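Local structure of uncharacterized peptidase Lmo0363 (Listeria monocytogenes, 3L4E) at residues 7-12 / 185-190; 154-159 / 193-198; 88-93 / 128-133. The protein is uncharacterised, but as a member of the peptidase S51 family probably acts as a serine-type peptidase. All blocks are in the same frame, centred on the assembly; numbering follows the deposited sequence.

Contact 1 (7-12 / 185-190). With SO4 (sulfate ion), chain B.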
loop_
_atom_site.group_PDB
_atom_site.type_symbol
_atom_site.label_atom_id
_atom_site.label_comp_id
_atom_site.label_asym_id
_atom_site.label_seq_id
_atom_site.Cartn_x
_atom_site.Cartn_y
_atom_site.Cartn_z
ATOM N N LEU A 7 -2.071 -4.816 5.243
ATOM C CA LEU A 7 -1.538 -3.456 5.339
ATOM C C LEU A 7 -0.361 -3.407 6.308
ATOM O O LEU A 7 -0.396 -4.024 7.369
ATOM C CB LEU A 7 -2.633 -2.467 5.765
ATOM C CG LEU A 7 -3.929 -2.525 4.953
ATOM C CD1 LEU A 7 -4.952 -1.473 5.436
ATOM C CD2 LEU A 7 -3.624 -2.337 3.473
ATOM N N THR A 8 0.677 -2.663 5.946
ATOM C CA THR A 8 1.914 -2.659 6.712
ATOM C C THR A 8 2.592 -1.291 6.611
ATOM O O THR A 8 2.323 -0.539 5.675
ATOM C CB THR A 8 2.862 -3.792 6.197
ATOM O OG1 THR A 8 4.126 -3.726 6.869
ATOM C CG2 THR A 8 3.100 -3.662 4.703
ATOM N N SER A 9 3.456 -0.969 7.572
ATOM C CA SER A 9 4.312 0.218 7.493
ATOM C C SER A 9 5.604 -0.100 6.755
ATOM O O SER A 9 6.247 0.783 6.185
ATOM C CB SER A 9 4.684 0.717 8.892
ATOM O OG SER A 9 3.552 0.987 9.686
ATOM N N SER A 10 5.988 -1.373 6.792
ATOM C CA SER A 10 7.308 -1.797 6.349
ATOM C C SER A 10 7.266 -3.289 6.081
ATOM O O SER A 10 7.388 -4.091 7.004
ATOM C CB SER A 10 8.342 -1.479 7.435
ATOM O OG SER A 10 9.624 -1.997 7.112
ATOM N N PHE A 11 7.059 -3.668 4.823
ATOM C CA PHE A 11 6.838 -5.073 4.515
ATOM C C PHE A 11 8.007 -5.932 4.998
ATOM O O PHE A 11 7.803 -7.016 5.531
ATOM C CB PHE A 11 6.553 -5.294 3.019
ATOM C CG PHE A 11 6.205 -6.724 2.679
ATOM C CD1 PHE A 11 4.934 -7.210 2.928
ATOM C CD2 PHE A 11 7.156 -7.584 2.144
ATOM C CE1 PHE A 11 4.599 -8.530 2.644
ATOM C CE2 PHE A 11 6.837 -8.909 1.850
ATOM C CZ PHE A 11 5.555 -9.387 2.103
ATOM N N LYS A 12 9.227 -5.430 4.840
ATOM C CA LYS A 12 10.396 -6.218 5.196
ATOM C C LYS A 12 10.460 -6.513 6.695
ATOM O O LYS A 12 11.165 -7.426 7.112
ATOM C CB LYS A 12 11.688 -5.555 4.695
ATOM C CG LYS A 12 12.018 -4.214 5.322
ATOM C CD LYS A 12 12.810 -4.366 6.603
ATOM C CE LYS A 12 13.329 -3.020 7.096
ATOM N NZ LYS A 12 14.204 -3.167 8.300
ATOM N N TYR A 185 -6.302 4.734 12.294
ATOM C CA TYR A 185 -5.946 3.378 12.711
ATOM C C TYR A 185 -4.424 3.276 12.729
ATOM O O TYR A 185 -3.805 3.021 11.699
ATOM C CB TYR A 185 -6.527 2.362 11.716
ATOM C CG TYR A 185 -6.641 0.934 12.232
ATOM C CD1 TYR A 185 -7.883 0.328 12.386
ATOM C CD2 TYR A 185 -5.512 0.199 12.562
ATOM C CE1 TYR A 185 -8.001 -0.977 12.861
ATOM C CE2 TYR A 185 -5.616 -1.105 13.034
ATOM C CZ TYR A 185 -6.863 -1.687 13.183
ATOM O OH TYR A 185 -6.975 -2.984 13.661
ATOM N N PRO A 186 -3.810 3.501 13.896
ATOM C CA PRO A 186 -2.342 3.521 13.992
ATOM C C PRO A 186 -1.693 2.137 13.868
ATOM O O PRO A 186 -2.190 1.190 14.468
ATOM C CB PRO A 186 -2.097 4.063 15.409
ATOM C CG PRO A 186 -3.383 4.674 15.833
ATOM C CD PRO A 186 -4.452 3.892 15.163
ATOM N N ILE A 187 -0.608 2.025 13.099
ATOM C CA ILE A 187 0.220 0.811 13.097
ATOM C C ILE A 187 1.707 1.156 13.065
ATOM O O ILE A 187 2.142 2.038 12.324
ATOM C CB ILE A 187 -0.113 -0.170 11.937
ATOM C CG1 ILE A 187 -0.032 0.522 10.569
ATOM C CG2 ILE A 187 -1.470 -0.831 12.163
ATOM C CD1 ILE A 187 -0.046 -0.436 9.376
ATOM N N SER A 188 2.478 0.461 13.891
ATOM C CA SER A 188 3.920 0.656 13.963
ATOM C C SER A 188 4.647 -0.138 12.878
ATOM O O SER A 188 4.021 -0.855 12.095
ATOM C CB SER A 188 4.433 0.228 15.338
ATOM O OG SER A 188 4.214 -1.160 15.546
ATOM N N ASN A 189 5.970 -0.012 12.835
ATOM C CA ASN A 189 6.766 -0.719 11.830
ATOM C C ASN A 189 6.663 -2.244 11.898
ATOM O O ASN A 189 6.808 -2.929 10.885
ATOM C CB ASN A 189 8.233 -0.301 11.898
ATOM C CG ASN A 189 8.467 1.089 11.353
ATOM O OD1 ASN A 189 9.415 1.771 11.754
ATOM N ND2 ASN A 189 7.604 1.525 10.444
ATOM N N HIS A 190 6.408 -2.780 13.085
ATOM C CA HIS A 190 6.318 -4.233 13.217
ATOM C C HIS A 190 4.892 -4.739 13.411
ATOM O O HIS A 190 4.677 -5.858 13.874
ATOM C CB HIS A 190 7.261 -4.734 14.307
ATOM C CG HIS A 190 8.705 -4.520 13.978
ATOM N ND1 HIS A 190 9.353 -3.327 14.211
ATOM C CD2 HIS A 190 9.616 -5.337 13.399
ATOM C CE1 HIS A 190 10.608 -3.425 13.811
ATOM N NE2 HIS A 190 10.795 -4.636 13.319
HETATM S S SO4 B . 7.447 -1.506 16.746
HETATM O O1 SO4 B . 8.019 -1.293 15.418
HETATM O O2 SO4 B . 8.364 -2.319 17.544
HETATM O O3 SO4 B . 7.209 -0.223 17.398
HETATM O O4 SO4 B . 6.178 -2.217 16.615
HETATM O O HOH W 1 4.561 -2.961 9.314
#

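Contact 2 (154-159 / 193-198)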
loop_
_atom_site.group_PDB
_atom_site.type_symbol
_atom_site.label_atom_id
_atom_site.label_comp_id
_atom_site.label_asym_id
_atom_site.label_seq_id
_atom_site.Cartn_x
_atom_site.Cartn_y
_atom_site.Cartn_z
ATOM N N VAL A 154 -11.651 0.807 3.264
ATOM C CA VAL A 154 -11.966 0.656 4.673
ATOM C C VAL A 154 -12.387 2.006 5.225
ATOM O O VAL A 154 -12.028 3.053 4.686
ATOM C CB VAL A 154 -10.779 0.098 5.486
ATOM C CG1 VAL A 154 -10.493 -1.354 5.094
ATOM C CG2 VAL A 154 -9.546 0.966 5.302
ATOM N N ASP A 155 -13.158 1.984 6.299
ATOM C CA ASP A 155 -13.647 3.226 6.871
ATOM C C ASP A 155 -12.547 3.918 7.662
ATOM O O ASP A 155 -12.632 5.109 7.951
ATOM C CB ASP A 155 -14.871 2.967 7.751
ATOM C CG ASP A 155 -16.073 2.483 6.955
ATOM O OD1 ASP A 155 -16.059 2.602 5.709
ATOM O OD2 ASP A 155 -17.040 1.990 7.577
ATOM N N PHE A 156 -11.498 3.174 7.997
ATOM C CA PHE A 156 -10.427 3.729 8.819
ATOM C C PHE A 156 -9.239 4.284 8.027
ATOM O O PHE A 156 -9.039 3.947 6.851
ATOM C CB PHE A 156 -9.967 2.728 9.891
ATOM C CG PHE A 156 -9.402 1.440 9.338
ATOM C CD1 PHE A 156 -8.067 1.352 8.967
ATOM C CD2 PHE A 156 -10.199 0.313 9.216
ATOM C CE1 PHE A 156 -7.540 0.165 8.483
ATOM C CE2 PHE A 156 -9.678 -0.882 8.725
ATOM C CZ PHE A 156 -8.346 -0.949 8.353
ATOM N N SER A 157 -8.460 5.139 8.691
ATOM C CA SER A 157 -7.323 5.820 8.075
ATOM C C SER A 157 -5.998 5.333 8.657
ATOM O O SER A 157 -5.571 5.774 9.729
ATOM C CB SER A 157 -7.447 7.335 8.262
ATOM O OG SER A 157 -8.647 7.818 7.688
ATOM N N THR A 158 -5.345 4.429 7.937
ATOM C CA THR A 158 -4.127 3.801 8.430
ATOM C C THR A 158 -3.006 4.819 8.563
ATOM O O THR A 158 -2.744 5.592 7.641
ATOM C CB THR A 158 -3.690 2.650 7.517
ATOM O OG1 THR A 158 -4.770 1.717 7.386
ATOM C CG2 THR A 158 -2.465 1.943 8.077
ATOM N N LEU A 159 -2.355 4.817 9.719
ATOM C CA LEU A 159 -1.261 5.742 9.995
ATOM C C LEU A 159 0.019 4.948 10.232
ATOM O O LEU A 159 0.220 4.398 11.309
ATOM C CB LEU A 159 -1.592 6.607 11.207
ATOM C CG LEU A 159 -0.558 7.665 11.578
ATOM C CD1 LEU A 159 -0.322 8.622 10.417
ATOM C CD2 LEU A 159 -1.028 8.419 12.808
ATOM N N ILE A 193 -1.963 -5.155 9.447
ATOM C CA ILE A 193 -3.410 -5.317 9.573
ATOM C C ILE A 193 -3.858 -6.376 8.569
ATOM O O ILE A 193 -3.629 -6.227 7.353
ATOM C CB ILE A 193 -4.191 -4.005 9.311
ATOM C CG1 ILE A 193 -3.555 -2.824 10.057
ATOM C CG2 ILE A 193 -5.653 -4.180 9.719
ATOM C CD1 ILE A 193 -4.133 -1.473 9.666
ATOM N N PHE A 194 -4.456 -7.445 9.095
ATOM C CA PHE A 194 -5.010 -8.533 8.300
ATOM C C PHE A 194 -6.463 -8.190 8.028
ATOM O O PHE A 194 -7.253 -8.025 8.971
ATOM C CB PHE A 194 -5.032 -9.846 9.094
ATOM C CG PHE A 194 -3.678 -10.455 9.388
ATOM C CD1 PHE A 194 -2.495 -9.784 9.153
ATOM C CD2 PHE A 194 -3.615 -11.729 9.939
ATOM C CE1 PHE A 194 -1.274 -10.384 9.447
ATOM C CE2 PHE A 194 -2.406 -12.322 10.231
ATOM C CZ PHE A 194 -1.235 -11.647 9.981
ATOM N N ILE A 195 -6.830 -8.102 6.758
ATOM C CA ILE A 195 -8.215 -7.830 6.399
ATOM C C ILE A 195 -8.772 -8.901 5.467
ATOM O O ILE A 195 -8.283 -9.095 4.352
ATOM C CB ILE A 195 -8.377 -6.432 5.770
ATOM C CG1 ILE A 195 -7.981 -5.363 6.789
ATOM C CG2 ILE A 195 -9.820 -6.227 5.306
ATOM C CD1 ILE A 195 -7.612 -4.029 6.202
ATOM N N ARG A 196 -9.784 -9.607 5.961
ATOM C CA ARG A 196 -10.516 -10.604 5.193
ATOM C C ARG A 196 -12.002 -10.281 5.309
ATOM O O ARG A 196 -12.660 -10.650 6.286
ATOM C CB ARG A 196 -10.240 -12.012 5.728
ATOM C CG ARG A 196 -8.771 -12.436 5.685
ATOM C CD ARG A 196 -8.391 -13.001 4.321
ATOM N NE ARG A 196 -7.100 -13.697 4.334
ATOM C CZ ARG A 196 -6.368 -13.925 3.247
ATOM N NH1 ARG A 196 -6.800 -13.507 2.063
ATOM N NH2 ARG A 196 -5.209 -14.566 3.339
ATOM N N GLY A 197 -12.520 -9.563 4.322
ATOM C CA GLY A 197 -13.883 -9.077 4.386
ATOM C C GLY A 197 -14.065 -8.116 5.544
ATOM O O GLY A 197 -13.339 -7.125 5.658
ATOM N N LYS A 198 -15.033 -8.416 6.406
ATOM C CA LYS A 198 -15.293 -7.598 7.583
ATOM C C LYS A 198 -14.364 -7.944 8.742
ATOM O O LYS A 198 -14.390 -7.277 9.773
ATOM C CB LYS A 198 -16.750 -7.740 8.031
ATOM C CG LYS A 198 -17.763 -7.124 7.083
ATOM C CD LYS A 198 -19.173 -7.241 7.645
ATOM C CE LYS A 198 -20.212 -6.737 6.655
ATOM N NZ LYS A 198 -21.592 -6.807 7.219
#

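Contact 3 (88-93 / 128-133). With SO4 (sulfate ion), chain C.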
loop_
_atom_site.group_PDB
_atom_site.type_symbol
_atom_site.label_atom_id
_atom_site.label_comp_id
_atom_site.label_asym_id
_atom_site.label_seq_id
_atom_site.Cartn_x
_atom_site.Cartn_y
_atom_site.Cartn_z
ATOM N N GLY A 88 6.209 5.332 -0.270
ATOM C CA GLY A 88 6.701 6.467 -1.026
ATOM C C GLY A 88 5.798 7.656 -0.769
ATOM O O GLY A 88 5.220 7.777 0.316
ATOM N N ASN A 89 5.670 8.537 -1.756
ATOM C CA ASN A 89 4.804 9.697 -1.607
ATOM C C ASN A 89 3.359 9.325 -1.928
ATOM O O ASN A 89 3.033 8.992 -3.079
ATOM C CB ASN A 89 5.281 10.846 -2.490
ATOM C CG ASN A 89 4.509 12.115 -2.239
ATOM O OD1 ASN A 89 3.337 12.220 -2.609
ATOM N ND2 ASN A 89 5.155 13.087 -1.602
ATOM N N THR A 90 2.496 9.378 -0.912
ATOM C CA THR A 90 1.109 8.952 -1.084
ATOM C C THR A 90 0.369 9.806 -2.106
ATOM O O THR A 90 -0.464 9.298 -2.851
ATOM C CB THR A 90 0.311 8.974 0.243
ATOM O OG1 THR A 90 1.052 8.305 1.263
ATOM C CG2 THR A 90 -1.054 8.281 0.084
ATOM N N PHE A 91 0.660 11.105 -2.138
ATOM C CA PHE A 91 -0.044 11.994 -3.059
ATOM C C PHE A 91 0.314 11.703 -4.516
ATOM O O PHE A 91 -0.560 11.649 -5.374
ATOM C CB PHE A 91 0.178 13.459 -2.687
ATOM C CG PHE A 91 -0.363 13.803 -1.337
ATOM C CD1 PHE A 91 -1.679 14.207 -1.184
ATOM C CD2 PHE A 91 0.437 13.687 -0.207
ATOM C CE1 PHE A 91 -2.183 14.499 0.069
ATOM C CE2 PHE A 91 -0.061 13.984 1.045
ATOM C CZ PHE A 91 -1.370 14.386 1.184
ATOM N N PHE A 92 1.591 11.479 -4.787
ATOM C CA PHE A 92 1.993 11.137 -6.147
ATOM C C PHE A 92 1.374 9.810 -6.581
ATOM O O PHE A 92 0.874 9.682 -7.707
ATOM C CB PHE A 92 3.509 11.081 -6.282
ATOM C CG PHE A 92 3.965 10.819 -7.679
ATOM C CD1 PHE A 92 3.823 11.794 -8.659
ATOM C CD2 PHE A 92 4.499 9.592 -8.030
ATOM C CE1 PHE A 92 4.223 11.554 -9.958
ATOM C CE2 PHE A 92 4.903 9.344 -9.323
ATOM C CZ PHE A 92 4.764 10.324 -10.293
ATOM N N LEU A 93 1.401 8.828 -5.683
ATOM C CA LEU A 93 0.761 7.540 -5.934
ATOM C C LEU A 93 -0.717 7.692 -6.302
ATOM O O LEU A 93 -1.174 7.175 -7.330
ATOM C CB LEU A 93 0.923 6.626 -4.718
ATOM C CG LEU A 93 0.181 5.286 -4.729
ATOM C CD1 LEU A 93 0.664 4.367 -5.846
ATOM C CD2 LEU A 93 0.317 4.614 -3.361
ATOM N N PRO A 128 -10.531 6.508 3.240
ATOM C CA PRO A 128 -11.454 7.349 2.464
ATOM C C PRO A 128 -10.776 8.561 1.827
ATOM O O PRO A 128 -11.181 8.980 0.749
ATOM C CB PRO A 128 -12.468 7.815 3.517
ATOM C CG PRO A 128 -12.394 6.770 4.603
ATOM C CD PRO A 128 -10.955 6.361 4.645
ATOM N N ASN A 129 -9.765 9.122 2.483
ATOM C CA ASN A 129 -9.183 10.394 2.054
ATOM C C ASN A 129 -7.803 10.567 2.681
ATOM O O ASN A 129 -7.633 10.345 3.881
ATOM C CB ASN A 129 -10.120 11.552 2.443
ATOM C CG ASN A 129 -9.530 12.919 2.142
ATOM O OD1 ASN A 129 -8.634 13.386 2.844
ATOM N ND2 ASN A 129 -10.042 13.574 1.103
ATOM N N ILE A 130 -6.815 10.950 1.878
ATOM C CA ILE A 130 -5.428 10.943 2.348
ATOM C C ILE A 130 -4.916 12.290 2.864
ATOM O O ILE A 130 -3.721 12.447 3.100
ATOM C CB ILE A 130 -4.454 10.407 1.274
ATOM C CG1 ILE A 130 -4.408 11.346 0.058
ATOM C CG2 ILE A 130 -4.869 9.014 0.844
ATOM C CD1 ILE A 130 -3.305 11.003 -0.940
ATOM N N ALA A 131 -5.808 13.256 3.047
ATOM C CA ALA A 131 -5.381 14.566 3.518
ATOM C C ALA A 131 -4.565 14.471 4.807
ATOM O O ALA A 131 -3.604 15.216 4.994
ATOM C CB ALA A 131 -6.581 15.501 3.700
ATOM N N TYR A 132 -4.936 13.538 5.679
ATOM C CA TYR A 132 -4.300 13.412 6.988
ATOM C C TYR A 132 -2.807 13.083 6.923
ATOM O O TYR A 132 -2.091 13.250 7.914
ATOM C CB TYR A 132 -5.027 12.366 7.841
ATOM C CG TYR A 132 -4.856 10.926 7.370
ATOM C CD1 TYR A 132 -3.914 10.085 7.954
ATOM C CD2 TYR A 132 -5.649 10.407 6.354
ATOM C CE1 TYR A 132 -3.764 8.770 7.533
ATOM C CE2 TYR A 132 -5.510 9.103 5.925
ATOM C CZ TYR A 132 -4.566 8.283 6.518
ATOM O OH TYR A 132 -4.441 6.978 6.090
ATOM N N ILE A 133 -2.338 12.614 5.768
ATOM C CA ILE A 133 -0.945 12.194 5.648
ATOM C C ILE A 133 -0.025 13.319 5.149
ATOM O O ILE A 133 1.180 13.117 4.999
ATOM C CB ILE A 133 -0.807 10.913 4.761
ATOM C CG1 ILE A 133 0.341 10.019 5.248
ATOM C CG2 ILE A 133 -0.647 11.261 3.290
ATOM C CD1 ILE A 133 0.118 9.434 6.624
HETATM S S SO4 C . 8.335 13.727 0.483
HETATM O O1 SO4 C . 8.294 14.774 -0.532
HETATM O O2 SO4 C . 9.707 13.270 0.666
HETATM O O3 SO4 C . 7.825 14.267 1.736
HETATM O O4 SO4 C . 7.497 12.604 0.063
#

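Contact 1 (7-12 / 185-190)
Ser9 OG lies 3.1 Å from Ser188 O, at most a weak hydrogen bond, since Ile187 O is 3.2 Å away and the proton is not settled between acceptors. Its stronger partner is the backbone N of His161. A chi1 of -56° sets OG anti to the carbonyl carbon, facing the carbonyls of 187-188. Ser9 CB packs on Asn189 ND2 at 3.4 Å; that amide in turn donates to His161 ND1. A water joins the backbones: it accepts from Ser9 N and donates to Asn189 O at 2.7 Å. Ile187 CD1 packs against the backbone of Thr8, 3.9 Å from its C, and near Ser9 OG. With Ser9 in the middle, residues 8-10 form an ST turn, Ser10 N donating to Thr8 OG1 at 3.0 Å. On the far side of 185-190, His190 ND1 makes a nearly straight bond (170°) to O1 of a sulfate, probably from the crystallisation liquor. Ser9 O also bonds Ser120 OG, so the contact touches both Ser120 and His161, assigned by similarity to the charge relay system. It joins the end of strand 4-8 to the loop linking strands 184-186 and 191-196; Phe11 packs onward against helix 44-55.

Contact 2 (154-159 / 193-198)
Phe156 and Ile195 meet tip to tip, CZ lying 3.8 Å from Ile195 CD1, and this methyl approaches the edge of the ring near its plane. Phe156 CG, set between the backbone N and the carbonyl carbon (chi1 61°), carries the ring toward strand 191-196. Next to CZ, Phe156 CE1 meets Ile193 CD1 at 4.0 Å, again tip to tip, so two adjacent rim atoms of one ring serve two isoleucines that project from the same face of that strand. The ring is also backed from within its own segment: Val154 CG2 stands 3.7 Å above the plane, over its centre. Val154 CG1, the other branch, reaches Ile195 CD1 at 4.1 Å. Buried Thr158 completes the packed side: its OG1 lies 4.0 Å from Ile193 CD1, a van der Waals touch of a hydroxyl on a methyl, with Thr158 CG2 at 4.1 Å from the same CD1.

No hydrogen bond spans the segments, and even the closest CA pairs, such as Thr158 and Ile193 at 9.2 Å, are far apart, as expected of layers joined through side chains alone. The solvent side is looser: Asp155 and Lys198 are exposed and take no part. There Gly197 (phi 63°, psi -125°) and Lys198 form a two-residue turn with type II' angles, leading into strand 199-204, whose Val200 also touches Phe156.

The arrangement is a two-layer one: the small parallel pair 157-159 and 184-186 lies over one face of the large mixed sheet, on its antiparallel strands beside 4-8, in an alpha/beta fold consistent with the Glutaminase_I clan.

Contact 3 (88-93 / 128-133)
Ile130 packs on Thr90 and Phe91 through every carbon of its side chain. CB comes first, 4.2 Å from Thr90 CG2, and the short branch CG2 lies 4.0 Å from the same methyl. The long branch begins at CG1, set between the backbone N and the carbonyl carbon (chi1 65°), which passes Phe91 CE1 at 3.9 Å. CD1 at the tip reaches over one face of the Phe91 ring, 4.0 Å from its centroid and 29° off the normal, a CH-pi contact; it also touches Thr90 CG2. An asparagine side chain accepts a backbone N-H in each segment. Asn89 is the N-cap of helix 90-100, its OD1 accepting from Phe92 N at 2.9 Å, whereas Asn129 OD1 accepts from Ala131 N at 2.8 Å to form an Asx turn at the start of the 128-133 bend. Beyond Ile130, the Ile133 and Phe91 side chains cross obliquely, Ile133 CG2 lying 3.6 Å from Phe91 CE2. Tyr148 meets this ring edge-to-face. Thr90 OG1 is hydrogen-bonded to Asp137 OD2, while Asn89 ND2 donates both to Ser138 O and to a sulfate oxygen, O4, at 2.9 Å. Helix 121-124 adjoins the same apolar patch, Val124 touching both Thr90 and Ile130.

How the contacts relate
From the N terminus, contact 1 opens first, at the end of strand 4-8, and closes only at 185-190. Contact 3 lies wholly inside that loop: it opens at the start of helix 90-100 and closes at 128-133. Contact 2 follows it, opening at 154-159 while contact 1 is still unclosed and closing at 193-198, so contacts 1 and 2 cross. They also touch, Leu7 O lying 2.8 Å from Ile193 N, a probable hydrogen bond between sheet neighbours. Contact 3 joins contact 2 where Tyr132 OH approaches Thr158 O at 2.7 Å. Together they tie helix 90-100, the 128-133 bend, the two-strand sheet and the large mixed sheet.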